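Local structure of microbial collagenase (Bacillus anthracis, 5SV5) at residues M51-H56 / Y64-Q69. The protein is a putative secreted metalloprotease that probably degrades collagen, represented by its pre-peptidase C-terminal domain, a beta-sandwich accessory module likely to aid substrate binding. Numbering follows the deposited sequence.
Sequences MTWVLH and YAAYGQ
Leu55 faces both Ala65 and Ala66 across an antiparallel hairpin, a classic beta bulge in the all-beta pre-peptidase C-terminal domain. Three backbone hydrogen bonds join 51-56 to 64-69. Leu55 N donates to Ala66 O at 3.0 Å. Ala65 N reaches Leu55 O with a bent N-H...O angle of 138°. Gly68 N meets Trp53 O almost straight, at 2.9 Å. Between the Trp53-Gly68 and Leu55-Ala66 bonds, Val54 and Tyr67 form a non-hydrogen-bonded pair.

The aromatic contacts divide between the two faces of the sheet. On the buried one, the Trp53 indole lies against the partner backbone: Gly68 N sits over its centre, Tyr67 C is offset toward the rim, and Gly68 CA makes a CH-pi contact 3.7 Å from the centroid of the five-membered ring of Trp53. CG of Trp53 stands between its backbone N and carbonyl carbon (chi1 63°). NE1 hydrogen-bonds to Ile75 O in strand 74-81. Trp53 CH2 also touches Ala66 CB, and Leu55 CD2 packs on the methyls of both alanines. Phe79 adjoins Leu55 and Ala66.

On the other face, Val54 CG1 lies above the Tyr64 ring, 4.0 Å from its centroid. The His56 imidazole approaches Tyr64 obliquely, planes at 49°, with CE1 3.4 Å from Tyr64 CD1; its ND1 is hydrogen-bonded to Asp60 O in the hairpin's connecting loop.

Toward the other end, one water bridges the strands, 2.8 Å from Thr52 OG1 and donating to Gly68 O at 2.7 Å.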
HETATM    1  N   MSE A  51      10.811   4.505  -0.788  1.00  7.87           N
HETATM    2  CA  MSE A  51       9.549   3.796  -1.061  1.00  7.70           C
HETATM    3  C   MSE A  51       8.383   4.547  -0.454  1.00  7.54           C
HETATM    4  O   MSE A  51       8.550   5.396   0.440  1.00  8.44           O
HETATM    5  CB  MSE A  51       9.620   2.337  -0.584  1.00  7.95           C
HETATM    6  CG  MSE A  51       9.687   2.267   0.946  1.00  8.00           C
HETATM    7 SE   MSE A  51       9.538   0.404   1.600  1.00  8.15          SE
HETATM    8  CE  MSE A  51       7.700   0.119   0.978  1.00  8.96           C
ATOM      9  N   THR A  52       7.197   4.228  -0.951  1.00  7.54           N
ATOM     10  CA  THR A  52       5.978   4.840  -0.465  1.00  7.54           C
ATOM     11  C   THR A  52       4.798   3.939  -0.815  1.00  7.16           C
ATOM     12  O   THR A  52       4.984   2.810  -1.274  1.00  7.55           O
ATOM     13  CB  THR A  52       5.823   6.276  -1.011  1.00  9.25           C
ATOM     14  OG1 THR A  52       4.789   6.942  -0.291  1.00 10.80           O
ATOM     15  CG2 THR A  52       5.543   6.299  -2.494  1.00 11.18           C
ATOM     16  N   TRP A  53       3.582   4.426  -0.578  1.00  7.27           N
ATOM     17  CA  TRP A  53       2.406   3.723  -1.052  1.00  7.04           C
ATOM     18  C   TRP A  53       1.335   4.729  -1.459  1.00  6.91           C
ATOM     19  O   TRP A  53       1.300   5.867  -0.961  1.00  7.32           O
ATOM     20  CB  TRP A  53       1.861   2.718  -0.014  1.00  7.28           C
ATOM     21  CG  TRP A  53       1.364   3.291   1.284  1.00  6.77           C
ATOM     22  CD1 TRP A  53       2.042   3.315   2.460  1.00  7.16           C
ATOM     23  CD2 TRP A  53       0.087   3.897   1.540  1.00  6.54           C
ATOM     24  NE1 TRP A  53       1.275   3.904   3.446  1.00  7.17           N
ATOM     25  CE2 TRP A  53       0.070   4.278   2.901  1.00  6.65           C
ATOM     26  CE3 TRP A  53      -1.043   4.158   0.752  1.00  6.99           C
ATOM     27  CZ2 TRP A  53      -1.036   4.918   3.486  1.00  7.14           C
ATOM     28  CZ3 TRP A  53      -2.120   4.813   1.328  1.00  7.29           C
ATOM     29  CH2 TRP A  53      -2.114   5.180   2.682  1.00  7.21           C
ATOM     30  N   VAL A  54       0.477   4.302  -2.384  1.00  7.09           N
ATOM     31  CA  VAL A  54      -0.697   5.065  -2.791  1.00  7.27           C
ATOM     32  C   VAL A  54      -1.890   4.104  -2.862  1.00  7.00           C
ATOM     33  O   VAL A  54      -1.727   2.904  -3.111  1.00  7.72           O
ATOM     34  CB  VAL A  54      -0.515   5.816  -4.126  1.00  8.56           C
ATOM     35  CG1 VAL A  54       0.589   6.841  -4.043  1.00 10.49           C
ATOM     36  CG2 VAL A  54      -0.311   4.880  -5.311  1.00  9.51           C
ATOM     37  N   LEU A  55      -3.083   4.647  -2.660  1.00  7.37           N
ATOM     38  CA  LEU A  55      -4.314   3.869  -2.610  1.00  7.19           C
ATOM     39  C   LEU A  55      -5.348   4.442  -3.557  1.00  7.33           C
ATOM     40  O   LEU A  55      -5.567   5.664  -3.557  1.00  8.25           O
ATOM     41  CB  LEU A  55      -4.878   3.914  -1.185  1.00  7.38           C
ATOM     42  CG  LEU A  55      -6.146   3.103  -0.918  1.00  7.74           C
ATOM     43  CD1 LEU A  55      -5.841   1.619  -0.853  1.00  8.23           C
ATOM     44  CD2 LEU A  55      -6.815   3.575   0.368  1.00  8.65           C
ATOM     45  N   HIS A  56      -6.003   3.579  -4.337  1.00  7.54           N
ATOM     46  CA  HIS A  56      -7.115   3.973  -5.178  1.00  8.10           C
ATOM     47  C   HIS A  56      -8.361   3.174  -4.840  1.00  8.39           C
ATOM     48  O   HIS A  56      -8.311   1.948  -4.720  1.00  9.26           O
ATOM     49  CB  HIS A  56      -6.815   3.743  -6.674  1.00  9.27           C
ATOM     50  CG  HIS A  56      -5.749   4.628  -7.217  1.00  9.80           C
ATOM     51  ND1 HIS A  56      -6.001   5.911  -7.629  1.00 10.18           N
ATOM     52  CD2 HIS A  56      -4.426   4.430  -7.398  1.00 12.88           C
ATOM     53  CE1 HIS A  56      -4.874   6.463  -8.047  1.00 11.24           C
ATOM     54  NE2 HIS A  56      -3.900   5.589  -7.903  1.00 13.81           N
ATOM     55  N   TYR A  64      -5.990   9.799  -5.881  1.00 11.45           N
ATOM     56  CA  TYR A  64      -5.724   8.903  -4.771  1.00 11.31           C
ATOM     57  C   TYR A  64      -6.814   9.010  -3.732  1.00 11.27           C
ATOM     58  O   TYR A  64      -7.216  10.099  -3.360  1.00 14.86           O
ATOM     59  CB  TYR A  64      -4.399   9.246  -4.085  1.00 12.49           C
ATOM     60  CG  TYR A  64      -3.213   9.262  -5.000  1.00 13.36           C
ATOM     61  CD1 TYR A  64      -2.912   8.148  -5.768  1.00 13.42           C
ATOM     62  CD2 TYR A  64      -2.362  10.365  -5.077  1.00 15.08           C
ATOM     63  CE1 TYR A  64      -1.824   8.130  -6.617  1.00 14.93           C
ATOM     64  CE2 TYR A  64      -1.248  10.351  -5.914  1.00 16.57           C
ATOM     65  CZ  TYR A  64      -0.987   9.219  -6.680  1.00 15.76           C
ATOM     66  OH  TYR A  64       0.101   9.162  -7.517  1.00 18.97           O
ATOM     67  N   ALA A  65      -7.269   7.873  -3.243  1.00  9.38           N
ATOM     68  CA  ALA A  65      -8.132   7.849  -2.076  1.00  9.82           C
ATOM     69  C   ALA A  65      -7.336   8.226  -0.820  1.00  9.92           C
ATOM     70  O   ALA A  65      -7.883   8.835   0.089  1.00 12.13           O
ATOM     71  CB  ALA A  65      -8.758   6.482  -1.922  1.00 10.55           C
ATOM     72  N   ALA A  66      -6.060   7.840  -0.792  1.00  8.89           N
ATOM     73  CA  ALA A  66      -5.138   8.167   0.295  1.00  8.82           C
ATOM     74  C   ALA A  66      -3.728   7.906  -0.221  1.00  7.90           C
ATOM     75  O   ALA A  66      -3.549   7.213  -1.237  1.00  7.95           O
ATOM     76  CB  ALA A  66      -5.421   7.327   1.529  1.00  9.58           C
ATOM     77  N   TYR A  67      -2.737   8.421   0.490  1.00  8.12           N
ATOM     78  CA  TYR A  67      -1.348   8.117   0.171  1.00  8.15           C
ATOM     79  C   TYR A  67      -0.546   8.128   1.447  1.00  7.56           C
ATOM     80  O   TYR A  67      -0.922   8.759   2.447  1.00  8.86           O
ATOM     81  CB  TYR A  67      -0.773   9.091  -0.866  1.00 10.37           C
ATOM     82  CG  TYR A  67      -0.923  10.526  -0.506  1.00 14.22           C
ATOM     83  CD1 TYR A  67       0.005  11.148   0.310  1.00 17.22           C
ATOM     84  CD2 TYR A  67      -2.003  11.270  -0.975  1.00 18.07           C
ATOM     85  CE1 TYR A  67      -0.127  12.482   0.648  1.00 21.73           C
ATOM     86  CE2 TYR A  67      -2.141  12.609  -0.658  1.00 22.07           C
ATOM     87  CZ  TYR A  67      -1.207  13.203   0.165  1.00 24.19           C
ATOM     88  OH  TYR A  67      -1.347  14.527   0.489  1.00 30.67           O
ATOM     89  N   GLY A  68       0.573   7.416   1.436  1.00  7.62           N
ATOM     90  CA  GLY A  68       1.413   7.368   2.603  1.00  7.85           C
ATOM     91  C   GLY A  68       2.252   8.606   2.807  1.00  8.31           C
ATOM     92  O   GLY A  68       2.733   9.219   1.849  1.00 11.31           O
ATOM     93  N   GLN A  69       2.418   8.996   4.061  0.50  7.71           N
ATOM     94  CA  GLN A  69       3.339  10.071   4.395  0.50  7.90           C
ATOM     95  C   GLN A  69       4.378   9.499   5.334  0.50  7.29           C
ATOM     96  O   GLN A  69       4.051   8.870   6.349  0.50  7.62           O
ATOM     97  CB  GLN A  69       2.606  11.240   5.027  0.50  9.16           C
ATOM     98  CG  GLN A  69       3.503  12.347   5.525  0.50 10.59           C
ATOM     99  CD  GLN A  69       2.704  13.415   6.221  0.50 12.46           C
ATOM    100  OE1 GLN A  69       1.799  13.998   5.631  0.50 14.78           O
ATOM    101  NE2 GLN A  69       2.994  13.646   7.493  0.50 14.54           N
TER
HETATM  102  O   HOH W   1       3.003   8.978  -0.844  1.00 22.36           O